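Local coordinates for protein PAN2-PAN3 deadenylation complex catalytic subunit pan2 (Neurospora crassa, PDB 4CZW) that forms the catalytic subunit of the Pan2-Pan3 deadenylation complex, probably using a two-metal exonuclease domain to shorten mRNA poly(A) tails, releasing 5'-AMP, at residues 322-327 with 348-353; 488-493 with 603-608. All blocks are in the same frame, centred on the assembly; numbering follows the deposited sequence.

Contact 1 of 2, residues 322-327 with 348-353; sequences VYSLVG and VGRAEP
Arg350 reaches from the 348-353 loop to the backbone of 322-327 and carries essentially the whole contact. Its CB points toward the strand, and CG stands anti to its own carbonyl carbon (chi1 -42°). This methylene comes alongside the backbone at Val326, with Arg350 CG 4.3 Å from Val326 CA. A bend at chi2 (-62°) then swings the chain along the strand, and Arg350 CD passes 4.1 Å from Leu325 O. Beyond it the last two torsions are extended and deliver the guanidinium to that same oxygen. NE of Arg350 lies 3.0 Å from Leu325 O, and Arg350 NH2 lies 3.2 Å from Leu325 O. Both hydrogen bonds are weak, the NE one having an N-H...O angle of 129°, as expected when two N-H groups of one guanidinium converge on a single acceptor.

The third nitrogen has a different neighbour: Arg350 NH1 is 4.3 Å from Ser324 CB, which lies over one face of the guanidinium, offset toward its rim. Leu325 N lies over that face too. Ser324 is therefore an apolar neighbour here, its OG being hydrogen-bonded to Asn398. Arg350 NH2 has a second partner, Glu290, whose carboxylate forms a salt bridge and would probably favour this placement of the positive charge.

Arg350 occupies the second position of a type I turn from Gly349 to Glu352, closed by Glu352 N to Gly349 O at 3.3 Å. The loop follows strand 339-347, the antiparallel neighbour of strand 321-334 in the large mixed sheet of the ubiquitin-protease-like, pseudo-UCH domain. Trp361 of strand 361-365 touches both Arg350 and Leu325, while Leu325 and Val326 also pack on strand 385-394.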
ATOM      1  N   VAL A 322      12.327  -6.468 -23.154  1.00 52.76           N
ATOM      2  CA  VAL A 322      12.765  -7.335 -22.069  1.00 53.95           C
ATOM      3  C   VAL A 322      12.056  -6.996 -20.760  1.00 52.04           C
ATOM      4  O   VAL A 322      12.084  -5.854 -20.303  1.00 52.74           O
ATOM      5  CB  VAL A 322      14.287  -7.238 -21.865  1.00 49.69           C
ATOM      6  CG1 VAL A 322      14.726  -8.058 -20.658  1.00 45.93           C
ATOM      7  CG2 VAL A 322      15.019  -7.694 -23.121  1.00 49.48           C
ATOM      8  N   TYR A 323      11.414  -7.997 -20.168  1.00 53.69           N
ATOM      9  CA  TYR A 323      10.719  -7.821 -18.898  1.00 53.15           C
ATOM     10  C   TYR A 323      11.484  -8.493 -17.763  1.00 48.90           C
ATOM     11  O   TYR A 323      12.059  -9.566 -17.940  1.00 50.95           O
ATOM     12  CB  TYR A 323       9.296  -8.382 -18.979  1.00 46.21           C
ATOM     13  CG  TYR A 323       8.327  -7.500 -19.735  1.00 50.71           C
ATOM     14  CD1 TYR A 323       8.306  -7.486 -21.124  1.00 50.61           C
ATOM     15  CD2 TYR A 323       7.426  -6.687 -19.058  1.00 52.66           C
ATOM     16  CE1 TYR A 323       7.419  -6.683 -21.817  1.00 49.70           C
ATOM     17  CE2 TYR A 323       6.536  -5.882 -19.742  1.00 50.58           C
ATOM     18  CZ  TYR A 323       6.537  -5.884 -21.121  1.00 51.70           C
ATOM     19  OH  TYR A 323       5.652  -5.081 -21.804  1.00 59.24           O
ATOM     20  N   SER A 324      11.493  -7.851 -16.600  1.00 47.59           N
ATOM     21  CA  SER A 324      12.141  -8.416 -15.424  1.00 41.62           C
ATOM     22  C   SER A 324      11.101  -8.895 -14.420  1.00 45.22           C
ATOM     23  O   SER A 324      10.078  -8.244 -14.214  1.00 48.46           O
ATOM     24  CB  SER A 324      13.074  -7.392 -14.773  1.00 45.61           C
ATOM     25  OG  SER A 324      14.152  -7.068 -15.633  1.00 60.98           O
ATOM     26  N   LEU A 325      11.365 -10.043 -13.806  1.00 39.87           N
ATOM     27  CA  LEU A 325      10.468 -10.584 -12.794  1.00 38.84           C
ATOM     28  C   LEU A 325      10.632  -9.837 -11.477  1.00 44.36           C
ATOM     29  O   LEU A 325      11.702  -9.858 -10.870  1.00 43.11           O
ATOM     30  CB  LEU A 325      10.727 -12.077 -12.590  1.00 43.60           C
ATOM     31  CG  LEU A 325       9.916 -12.760 -11.488  1.00 40.90           C
ATOM     32  CD1 LEU A 325       8.428 -12.685 -11.789  1.00 39.99           C
ATOM     33  CD2 LEU A 325      10.362 -14.202 -11.316  1.00 34.52           C
ATOM     34  N   VAL A 326       9.567  -9.172 -11.043  1.00 43.45           N
ATOM     35  CA  VAL A 326       9.596  -8.418  -9.796  1.00 40.57           C
ATOM     36  C   VAL A 326       9.369  -9.332  -8.598  1.00 43.63           C
ATOM     37  O   VAL A 326      10.173  -9.358  -7.666  1.00 52.25           O
ATOM     38  CB  VAL A 326       8.536  -7.302  -9.784  1.00 39.18           C
ATOM     39  CG1 VAL A 326       8.499  -6.622  -8.426  1.00 41.84           C
ATOM     40  CG2 VAL A 326       8.818  -6.291 -10.884  1.00 38.73           C
ATOM     41  N   GLY A 327       8.274 -10.083  -8.628  1.00 45.44           N
ATOM     42  CA  GLY A 327       7.941 -10.973  -7.532  1.00 43.08           C
ATOM     43  C   GLY A 327       6.788 -11.908  -7.840  1.00 41.53           C
ATOM     44  O   GLY A 327       6.308 -11.969  -8.972  1.00 45.27           O
ATOM     45  N   VAL A 348      13.762  -7.415  -4.238  1.00 48.84           N
ATOM     46  CA  VAL A 348      13.722  -6.007  -3.851  1.00 46.83           C
ATOM     47  C   VAL A 348      14.798  -5.176  -4.545  1.00 44.92           C
ATOM     48  O   VAL A 348      14.895  -3.968  -4.326  1.00 51.88           O
ATOM     49  CB  VAL A 348      13.881  -5.840  -2.327  1.00 50.00           C
ATOM     50  CG1 VAL A 348      12.777  -6.585  -1.596  1.00 47.74           C
ATOM     51  CG2 VAL A 348      15.251  -6.326  -1.878  1.00 42.26           C
ATOM     52  N   GLY A 349      15.603  -5.822  -5.382  1.00 48.03           N
ATOM     53  CA  GLY A 349      16.672  -5.142  -6.087  1.00 47.24           C
ATOM     54  C   GLY A 349      16.186  -4.303  -7.253  1.00 49.99           C
ATOM     55  O   GLY A 349      16.881  -3.390  -7.700  1.00 58.85           O
ATOM     56  N   ARG A 350      14.989  -4.611  -7.745  1.00 49.93           N
ATOM     57  CA  ARG A 350      14.422  -3.897  -8.884  1.00 48.74           C
ATOM     58  C   ARG A 350      14.144  -2.435  -8.544  1.00 53.90           C
ATOM     59  O   ARG A 350      14.314  -1.549  -9.383  1.00 54.54           O
ATOM     60  CB  ARG A 350      13.129  -4.569  -9.356  1.00 51.46           C
ATOM     61  CG  ARG A 350      13.171  -6.090  -9.384  1.00 47.33           C
ATOM     62  CD  ARG A 350      14.211  -6.622 -10.355  1.00 46.48           C
ATOM     63  NE  ARG A 350      14.138  -8.077 -10.466  1.00 45.20           N
ATOM     64  CZ  ARG A 350      15.001  -8.822 -11.149  1.00 52.41           C
ATOM     65  NH1 ARG A 350      16.015  -8.253 -11.784  1.00 69.30           N
ATOM     66  NH2 ARG A 350      14.851 -10.139 -11.193  1.00 51.00           N
ATOM     67  N   ALA A 351      13.719  -2.191  -7.308  1.00 56.60           N
ATOM     68  CA  ALA A 351      13.363  -0.845  -6.867  1.00 54.52           C
ATOM     69  C   ALA A 351      14.508  -0.176  -6.111  1.00 63.87           C
ATOM     70  O   ALA A 351      14.294   0.759  -5.340  1.00 62.30           O
ATOM     71  CB  ALA A 351      12.113  -0.889  -6.001  1.00 51.72           C
ATOM     72  N   GLU A 352      15.723  -0.660  -6.340  1.00 61.17           N
ATOM     73  CA  GLU A 352      16.910  -0.111  -5.693  1.00 55.13           C
ATOM     74  C   GLU A 352      17.965   0.249  -6.732  1.00 61.07           C
ATOM     75  O   GLU A 352      17.943  -0.281  -7.844  1.00 59.71           O
ATOM     76  CB  GLU A 352      17.477  -1.110  -4.682  1.00 57.77           C
ATOM     77  CG  GLU A 352      16.605  -1.326  -3.460  1.00 57.76           C
ATOM     78  CD  GLU A 352      17.199  -2.332  -2.496  1.00 56.42           C
ATOM     79  OE1 GLU A 352      18.201  -2.986  -2.857  1.00 53.58           O
ATOM     80  OE2 GLU A 352      16.668  -2.466  -1.374  1.00 58.05           O
ATOM     81  N   PRO A 353      18.885   1.166  -6.381  1.00 75.41           N
ATOM     82  CA  PRO A 353      20.024   1.486  -7.251  1.00 68.18           C
ATOM     83  C   PRO A 353      20.782   0.237  -7.688  1.00 63.29           C
ATOM     84  O   PRO A 353      21.014  -0.658  -6.874  1.00 68.54           O
ATOM     85  CB  PRO A 353      20.895   2.376  -6.365  1.00 63.04           C
ATOM     86  CG  PRO A 353      19.922   3.056  -5.471  1.00 64.02           C
ATOM     87  CD  PRO A 353      18.836   2.046  -5.198  1.00 68.19           C
TER

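Contact 2 of 2, residues 488-493 with 603-608; sequences GVAFID and DSIEDA
The Asp493 carboxylate presents one face to Ile605, whose terminal methyl sits almost directly above the carboxyl carbon: Ile605 CD1 is 3.6 Å from Asp493 CG, nearly all of it measured along the normal to the plane. CD1 of Ile605 is 3.5 Å from Asp493 OD2, and CG1 follows over the same face, 4.0 Å from Asp493 OD1. Near the OD1 end stands Ser604 OG, 4.2 Å from Asp493 OD1 and thus too far to bond it; Ser478 instead hydrogen-bonds to Ser604 OG and to Asp493 OD1. Asp493 OD1 also pairs with Arg476 and OD2 with Thr425, so the buried acid is fixed by partners other than the isoleucine.

The two side chains cross at about a right angle. An extended chi2 (-178°) carries Ile605 CD1 outward from the helix, where it also meets Ala490 CB at 4.0 Å, the apolar half of the contact.

Asp603 caps the start of the helix. Its OD2 accepts from Glu606 N at 3.1 Å through the anti lone pair (156° at the hydrogen) and, weakly, from Ile605 N. Arg476 bridges to Asp603 as well as Asp493, which probably eases the proximity of two acids whose Asp493 OD2 and Asp603 OD1 lie 6.1 Å apart.

Ile605 also rests on Arg476 and Ser478 of strand 471-481, the antiparallel neighbour of strand 490-496, so the first turn of helix 604-623 packs across both strands. Ser604 and Asp607 approach strand 441-451 at Asp445; Asp445, Glu447 and Asp607, together with Asp554, probably bind the catalytic metals of this exonuclease domain.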
ATOM      1  N   GLY A 488       0.824  27.304  20.318  1.00 49.53           N
ATOM      2  CA  GLY A 488      -0.194  26.731  21.176  1.00 42.06           C
ATOM      3  C   GLY A 488      -1.562  26.737  20.522  1.00 45.96           C
ATOM      4  O   GLY A 488      -2.473  26.036  20.960  1.00 43.59           O
ATOM      5  N   VAL A 489      -1.704  27.531  19.464  1.00 43.96           N
ATOM      6  CA  VAL A 489      -2.969  27.630  18.744  1.00 48.21           C
ATOM      7  C   VAL A 489      -3.097  26.521  17.703  1.00 47.31           C
ATOM      8  O   VAL A 489      -2.207  26.326  16.875  1.00 49.90           O
ATOM      9  CB  VAL A 489      -3.116  28.998  18.049  1.00 50.79           C
ATOM     10  CG1 VAL A 489      -4.454  29.089  17.330  1.00 47.32           C
ATOM     11  CG2 VAL A 489      -2.973  30.123  19.061  1.00 48.91           C
ATOM     12  N   ALA A 490      -4.211  25.798  17.751  1.00 39.05           N
ATOM     13  CA  ALA A 490      -4.450  24.692  16.832  1.00 53.38           C
ATOM     14  C   ALA A 490      -4.778  25.188  15.428  1.00 52.45           C
ATOM     15  O   ALA A 490      -5.495  26.173  15.259  1.00 51.27           O
ATOM     16  CB  ALA A 490      -5.571  23.807  17.354  1.00 39.20           C
ATOM     17  N   PHE A 491      -4.244  24.501  14.422  1.00 48.91           N
ATOM     18  CA  PHE A 491      -4.573  24.805  13.035  1.00 51.28           C
ATOM     19  C   PHE A 491      -5.279  23.614  12.394  1.00 48.81           C
ATOM     20  O   PHE A 491      -5.782  23.703  11.274  1.00 54.49           O
ATOM     21  CB  PHE A 491      -3.319  25.190  12.242  1.00 50.46           C
ATOM     22  CG  PHE A 491      -2.278  24.107  12.170  1.00 48.90           C
ATOM     23  CD1 PHE A 491      -1.333  23.964  13.172  1.00 49.74           C
ATOM     24  CD2 PHE A 491      -2.231  23.247  11.086  1.00 48.48           C
ATOM     25  CE1 PHE A 491      -0.370  22.974  13.100  1.00 47.06           C
ATOM     26  CE2 PHE A 491      -1.273  22.256  11.008  1.00 50.51           C
ATOM     27  CZ  PHE A 491      -0.340  22.121  12.014  1.00 50.58           C
ATOM     28  N   ILE A 492      -5.309  22.499  13.117  1.00 47.09           N
ATOM     29  CA  ILE A 492      -6.080  21.331  12.711  1.00 39.13           C
ATOM     30  C   ILE A 492      -6.827  20.756  13.907  1.00 50.66           C
ATOM     31  O   ILE A 492      -6.222  20.426  14.926  1.00 55.37           O
ATOM     32  CB  ILE A 492      -5.194  20.224  12.103  1.00 46.30           C
ATOM     33  CG1 ILE A 492      -4.568  20.689  10.789  1.00 48.01           C
ATOM     34  CG2 ILE A 492      -6.009  18.963  11.864  1.00 39.12           C
ATOM     35  CD1 ILE A 492      -3.676  19.651  10.142  1.00 30.03           C
ATOM     36  N   ASP A 493      -8.145  20.649  13.784  1.00 49.73           N
ATOM     37  CA  ASP A 493      -8.961  20.004  14.805  1.00 46.68           C
ATOM     38  C   ASP A 493     -10.118  19.275  14.135  1.00 48.09           C
ATOM     39  O   ASP A 493     -11.280  19.655  14.283  1.00 46.74           O
ATOM     40  CB  ASP A 493      -9.478  21.022  15.824  1.00 48.66           C
ATOM     41  CG  ASP A 493     -10.131  20.364  17.026  1.00 48.20           C
ATOM     42  OD1 ASP A 493      -9.752  19.220  17.360  1.00 38.62           O
ATOM     43  OD2 ASP A 493     -11.023  20.989  17.638  1.00 40.53           O
ATOM     44  N   ASP A 603      -9.164  16.426  26.275  1.00 63.70           N
ATOM     45  CA  ASP A 603      -9.267  17.188  25.038  1.00 47.60           C
ATOM     46  C   ASP A 603      -7.934  17.127  24.295  1.00 57.96           C
ATOM     47  O   ASP A 603      -6.884  17.416  24.869  1.00 56.14           O
ATOM     48  CB  ASP A 603      -9.664  18.637  25.324  1.00 48.12           C
ATOM     49  CG  ASP A 603      -9.819  19.461  24.062  1.00 52.58           C
ATOM     50  OD1 ASP A 603     -10.935  19.494  23.502  1.00 64.03           O
ATOM     51  OD2 ASP A 603      -8.823  20.078  23.631  1.00 51.74           O
ATOM     52  N   SER A 604      -7.984  16.750  23.021  1.00 53.65           N
ATOM     53  CA  SER A 604      -6.772  16.502  22.245  1.00 47.96           C
ATOM     54  C   SER A 604      -5.939  17.763  22.014  1.00 45.31           C
ATOM     55  O   SER A 604      -4.720  17.685  21.865  1.00 49.03           O
ATOM     56  CB  SER A 604      -7.130  15.862  20.903  1.00 48.70           C
ATOM     57  OG  SER A 604      -8.090  16.639  20.208  1.00 60.77           O
ATOM     58  N   ILE A 605      -6.593  18.920  21.982  1.00 42.45           N
ATOM     59  CA  ILE A 605      -5.878  20.183  21.820  1.00 45.91           C
ATOM     60  C   ILE A 605      -5.111  20.523  23.096  1.00 47.32           C
ATOM     61  O   ILE A 605      -3.947  20.922  23.044  1.00 46.42           O
ATOM     62  CB  ILE A 605      -6.833  21.341  21.468  1.00 44.24           C
ATOM     63  CG1 ILE A 605      -7.527  21.074  20.131  1.00 48.53           C
ATOM     64  CG2 ILE A 605      -6.080  22.662  21.416  1.00 44.16           C
ATOM     65  CD1 ILE A 605      -8.448  22.190  19.687  1.00 44.99           C
ATOM     66  N   GLU A 606      -5.770  20.354  24.238  1.00 43.13           N
ATOM     67  CA  GLU A 606      -5.150  20.616  25.534  1.00 51.98           C
ATOM     68  C   GLU A 606      -3.962  19.691  25.783  1.00 51.14           C
ATOM     69  O   GLU A 606      -2.895  20.139  26.206  1.00 51.88           O
ATOM     70  CB  GLU A 606      -6.173  20.460  26.661  1.00 48.89           C
ATOM     71  CG  GLU A 606      -7.290  21.491  26.648  1.00 58.12           C
ATOM     72  CD  GLU A 606      -8.246  21.323  27.814  1.00 66.82           C
ATOM     73  OE1 GLU A 606      -8.053  20.380  28.610  1.00 71.66           O
ATOM     74  OE2 GLU A 606      -9.188  22.133  27.935  1.00 70.26           O
ATOM     75  N   ASP A 607      -4.154  18.402  25.518  1.00 46.03           N
ATOM     76  CA  ASP A 607      -3.102  17.410  25.715  1.00 37.16           C
ATOM     77  C   ASP A 607      -1.917  17.658  24.786  1.00 43.27           C
ATOM     78  O   ASP A 607      -0.777  17.337  25.122  1.00 45.51           O
ATOM     79  CB  ASP A 607      -3.650  15.999  25.497  1.00 42.02           C
ATOM     80  CG  ASP A 607      -4.580  15.555  26.610  1.00 49.70           C
ATOM     81  OD1 ASP A 607      -5.097  16.425  27.342  1.00 57.84           O
ATOM     82  OD2 ASP A 607      -4.796  14.333  26.753  1.00 55.14           O
ATOM     83  N   ALA A 608      -2.191  18.228  23.618  1.00 43.41           N
ATOM     84  CA  ALA A 608      -1.134  18.584  22.679  1.00 40.51           C
ATOM     85  C   ALA A 608      -0.351  19.780  23.203  1.00 42.40           C
ATOM     86  O   ALA A 608       0.877  19.812  23.132  1.00 44.62           O
ATOM     87  CB  ALA A 608      -1.715  18.883  21.307  1.00 43.59           C
TER

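Contacts 1 and 2 belong to different domains of the catalytic unit and do not touch: their centres are 45 Å apart, their nearest atoms about 30 Å, and they lie on opposite sides of the chain's centre. Along the sequence they follow in series, contact 1 in the pseudo-UCH domain, contact 2 in the exonuclease domain. Only contact 2 borders a probable active site, since its helix holds Asp607 and the Ser604 side chain comes within about 4 Å of those of Asp445 and Glu447. Contact 1 is away from the zinc sites and the probable catalytic site. Arg350 of contact 1 pairs with one acid, Glu290, whereas Arg476, from strand 471-481 beside contact 2, pairs with two.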